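Local structure of bacterioferritin (3BKN) at residues L19-Q24 and L91-E96. The protein probably stores iron, oxidising Fe(2+) with dioxygen at a ferroxidase centre and depositing the ferric mineral inside a shell of 24 subunits that also binds heme b. Numbering follows the deposited sequence.
Sequences LTAINQ and LAIEYE. With ZN (zinc ion), chain N; HEM (protoporphyrin IX containing Fe), chain T.
In the four-helix bundle of the bacterioferritin subunit, helices 5-34 and 83-110 meet beside the dinuclear metal site, where I93 reaches across to A21 and Q24. The CD1 methyl of I93 packs on A21, 3.9 Å from A21 CA and 4.0 Å from A21 CB. With CG1 flanked by the backbone N and C (chi1 47°) and CD1 extended beyond it (chi2 -176°), this branch points at the facing helix. Q24 reaches back toward I93, and the same methyl sits over the face of its amide, NE2 lying 3.6 Å from I93 CD1. That buried amide is held at both ends: NE2 hydrogen-bonds D90, and OE1 accepts from the backbone N of R78. One residue on, E94 turns to one zinc of the dinuclear site; its chain bends at chi2 (-69°) and OE2 binds zinc at 2.0 Å, with E51, E127 and H130 completing the site and Y25 OH hydrogen-bonded to the same oxygen. On the other face of helix 5-34, L19 CD2 lies 3.5 Å from heme CMC, and I22 CD1 3.7 Å from heme C2C. Helix 5-34, with helix 38-64, thus separates heme from dinuclear centre, the ferroxidase-site arrangement of bacterioferritins.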
loop_
_atom_site.group_PDB
_atom_site.type_symbol
_atom_site.label_atom_id
_atom_site.label_comp_id
_atom_site.label_asym_id
_atom_site.label_seq_id
_atom_site.Cartn_x
_atom_site.Cartn_y
_atom_site.Cartn_z
ATOM N N LEU A 19 49.478 -3.675 10.925
ATOM C CA LEU A 19 49.248 -5.087 10.999
ATOM C C LEU A 19 49.407 -5.512 12.429
ATOM O O LEU A 19 48.758 -6.474 12.848
ATOM C CB LEU A 19 50.180 -5.889 10.135
ATOM C CG LEU A 19 50.017 -5.573 8.684
ATOM C CD1 LEU A 19 51.225 -6.114 7.980
ATOM C CD2 LEU A 19 48.759 -6.151 8.154
ATOM N N THR A 20 50.254 -4.800 13.178
ATOM C CA THR A 20 50.486 -5.123 14.577
ATOM C C THR A 20 49.315 -4.672 15.386
ATOM O O THR A 20 48.866 -5.412 16.255
ATOM C CB THR A 20 51.710 -4.427 15.145
ATOM O OG1 THR A 20 52.872 -4.763 14.372
ATOM C CG2 THR A 20 51.920 -4.880 16.552
ATOM N N ALA A 21 48.820 -3.466 15.118
ATOM C CA ALA A 21 47.598 -3.003 15.784
ATOM C C ALA A 21 46.387 -3.937 15.523
ATOM O O ALA A 21 45.633 -4.221 16.434
ATOM C CB ALA A 21 47.271 -1.551 15.462
ATOM N N ILE A 22 46.217 -4.463 14.315
ATOM C CA ILE A 22 45.080 -5.362 14.091
ATOM C C ILE A 22 45.113 -6.502 15.113
ATOM O O ILE A 22 44.108 -6.772 15.773
ATOM C CB ILE A 22 45.110 -5.998 12.711
ATOM C CG1 ILE A 22 44.883 -4.965 11.655
ATOM C CG2 ILE A 22 44.083 -7.170 12.582
ATOM C CD1 ILE A 22 45.415 -5.429 10.336
ATOM N N ASN A 23 46.270 -7.160 15.222
ATOM C CA ASN A 23 46.413 -8.305 16.081
ATOM C C ASN A 23 46.251 -7.892 17.541
ATOM O O ASN A 23 45.544 -8.560 18.309
ATOM C CB ASN A 23 47.734 -9.004 15.794
ATOM C CG ASN A 23 47.738 -9.712 14.409
ATOM O OD1 ASN A 23 46.956 -9.351 13.503
ATOM N ND2 ASN A 23 48.623 -10.704 14.240
ATOM N N GLN A 24 46.829 -6.748 17.923
ATOM C CA GLN A 24 46.796 -6.379 19.332
ATOM C C GLN A 24 45.380 -6.100 19.784
ATOM O O GLN A 24 44.932 -6.682 20.784
ATOM C CB GLN A 24 47.718 -5.220 19.654
ATOM C CG GLN A 24 48.092 -5.175 21.140
ATOM C CD GLN A 24 49.185 -4.136 21.417
ATOM O OE1 GLN A 24 50.384 -4.381 21.145
ATOM N NE2 GLN A 24 48.782 -2.968 21.937
ATOM N N LEU A 91 47.464 2.299 23.738
ATOM C CA LEU A 91 47.935 3.676 23.704
ATOM C C LEU A 91 49.424 3.711 23.326
ATOM O O LEU A 91 49.850 4.587 22.594
ATOM C CB LEU A 91 47.623 4.376 25.028
ATOM C CG LEU A 91 47.979 5.824 25.300
ATOM C CD1 LEU A 91 47.042 6.730 24.499
ATOM C CD2 LEU A 91 47.809 6.078 26.757
ATOM N N ALA A 92 50.203 2.736 23.780
ATOM C CA ALA A 92 51.605 2.753 23.448
ATOM C C ALA A 92 51.852 2.650 21.929
ATOM O O ALA A 92 52.690 3.374 21.403
ATOM C CB ALA A 92 52.408 1.705 24.286
ATOM N N ILE A 93 51.121 1.792 21.209
ATOM C CA ILE A 93 51.303 1.789 19.768
ATOM C C ILE A 93 50.698 2.967 18.995
ATOM O O ILE A 93 51.206 3.325 17.920
ATOM C CB ILE A 93 50.977 0.482 19.032
ATOM C CG1 ILE A 93 49.672 -0.101 19.455
ATOM C CG2 ILE A 93 52.145 -0.556 19.155
ATOM C CD1 ILE A 93 49.493 -1.437 18.757
ATOM N N GLU A 94 49.624 3.563 19.509
ATOM C CA GLU A 94 49.092 4.732 18.851
ATOM C C GLU A 94 50.099 5.858 18.932
ATOM O O GLU A 94 50.287 6.566 17.941
ATOM C CB GLU A 94 47.733 5.122 19.397
ATOM C CG GLU A 94 46.669 4.068 19.178
ATOM C CD GLU A 94 46.269 3.901 17.720
ATOM O OE1 GLU A 94 46.822 4.579 16.814
ATOM O OE2 GLU A 94 45.386 3.065 17.460
ATOM N N TYR A 95 50.786 5.990 20.068
ATOM C CA TYR A 95 51.833 7.011 20.218
ATOM C C TYR A 95 52.994 6.775 19.291
ATOM O O TYR A 95 53.568 7.740 18.776
ATOM C CB TYR A 95 52.330 7.163 21.649
ATOM C CG TYR A 95 51.497 8.145 22.378
ATOM C CD1 TYR A 95 51.356 9.461 21.893
ATOM C CD2 TYR A 95 50.826 7.798 23.539
ATOM C CE1 TYR A 95 50.558 10.416 22.569
ATOM C CE2 TYR A 95 50.011 8.742 24.227
ATOM C CZ TYR A 95 49.888 10.037 23.729
ATOM O OH TYR A 95 49.108 10.955 24.378
ATOM N N GLU A 96 53.358 5.508 19.058
ATOM C CA GLU A 96 54.421 5.234 18.085
ATOM C C GLU A 96 53.996 5.662 16.696
ATOM O O GLU A 96 54.830 6.161 15.939
ATOM C CB GLU A 96 54.876 3.794 18.085
ATOM C CG GLU A 96 55.587 3.469 19.373
ATOM C CD GLU A 96 55.785 1.979 19.609
ATOM O OE1 GLU A 96 54.930 1.156 19.159
ATOM O OE2 GLU A 96 56.806 1.665 20.273
HETATM ZN ZN ZN N . 44.503 3.283 15.664
HETATM C CHA HEM T . 37.151 -8.313 8.336
HETATM C CHB HEM T . 39.420 -10.986 11.713
HETATM C CHC HEM T . 43.657 -9.625 9.836
HETATM C CHD HEM T . 41.439 -6.808 6.548
HETATM C C1A HEM T . 37.376 -9.249 9.440
HETATM C C2A HEM T . 36.271 -9.879 10.152
HETATM C C3A HEM T . 36.960 -10.671 11.154
HETATM C C4A HEM T . 38.371 -10.391 10.891
HETATM C CMA HEM T . 36.383 -11.558 12.209
HETATM C CAA HEM T . 34.798 -9.746 9.898
HETATM C CBA HEM T . 34.580 -9.788 8.392
HETATM C CGA HEM T . 33.581 -10.834 7.959
HETATM O O1A HEM T . 33.943 -12.026 7.908
HETATM O O2A HEM T . 32.432 -10.464 7.645
HETATM C C1B HEM T . 40.851 -10.835 11.524
HETATM C C2B HEM T . 41.814 -11.551 12.362
HETATM C C3B HEM T . 43.033 -11.094 11.731
HETATM C C4B HEM T . 42.678 -10.261 10.700
HETATM C CMB HEM T . 41.586 -12.478 13.516
HETATM C CAB HEM T . 44.399 -11.459 12.141
HETATM C CBB HEM T . 45.239 -10.525 12.547
HETATM C C1C HEM T . 43.465 -8.725 8.714
HETATM C C2C HEM T . 44.598 -8.178 7.956
HETATM C C3C HEM T . 43.934 -7.351 6.978
HETATM C C4C HEM T . 42.502 -7.509 7.268
HETATM C CMC HEM T . 46.072 -8.369 8.088
HETATM C CAC HEM T . 44.653 -6.565 5.959
HETATM C CBC HEM T . 44.008 -5.653 5.293
HETATM C C1D HEM T . 40.007 -6.949 6.783
HETATM C C2D HEM T . 39.032 -6.258 5.963
HETATM C C3D HEM T . 37.786 -6.747 6.532
HETATM C C4D HEM T . 38.161 -7.593 7.539
HETATM C CMD HEM T . 39.287 -5.302 4.832
HETATM C CAD HEM T . 36.392 -6.387 6.125
HETATM C CBD HEM T . 36.322 -4.875 6.002
HETATM C CGD HEM T . 35.432 -4.260 7.048
HETATM O O1D HEM T . 35.920 -3.407 7.810
HETATM O O2D HEM T . 34.245 -4.614 7.100
HETATM N NA HEM T . 38.606 -9.545 9.882
HETATM N NB HEM T . 41.378 -10.089 10.545
HETATM N NC HEM T . 42.256 -8.331 8.311
HETATM N ND HEM T . 39.481 -7.756 7.709
HETATM FE FE HEM T . 40.424 -8.906 9.127
#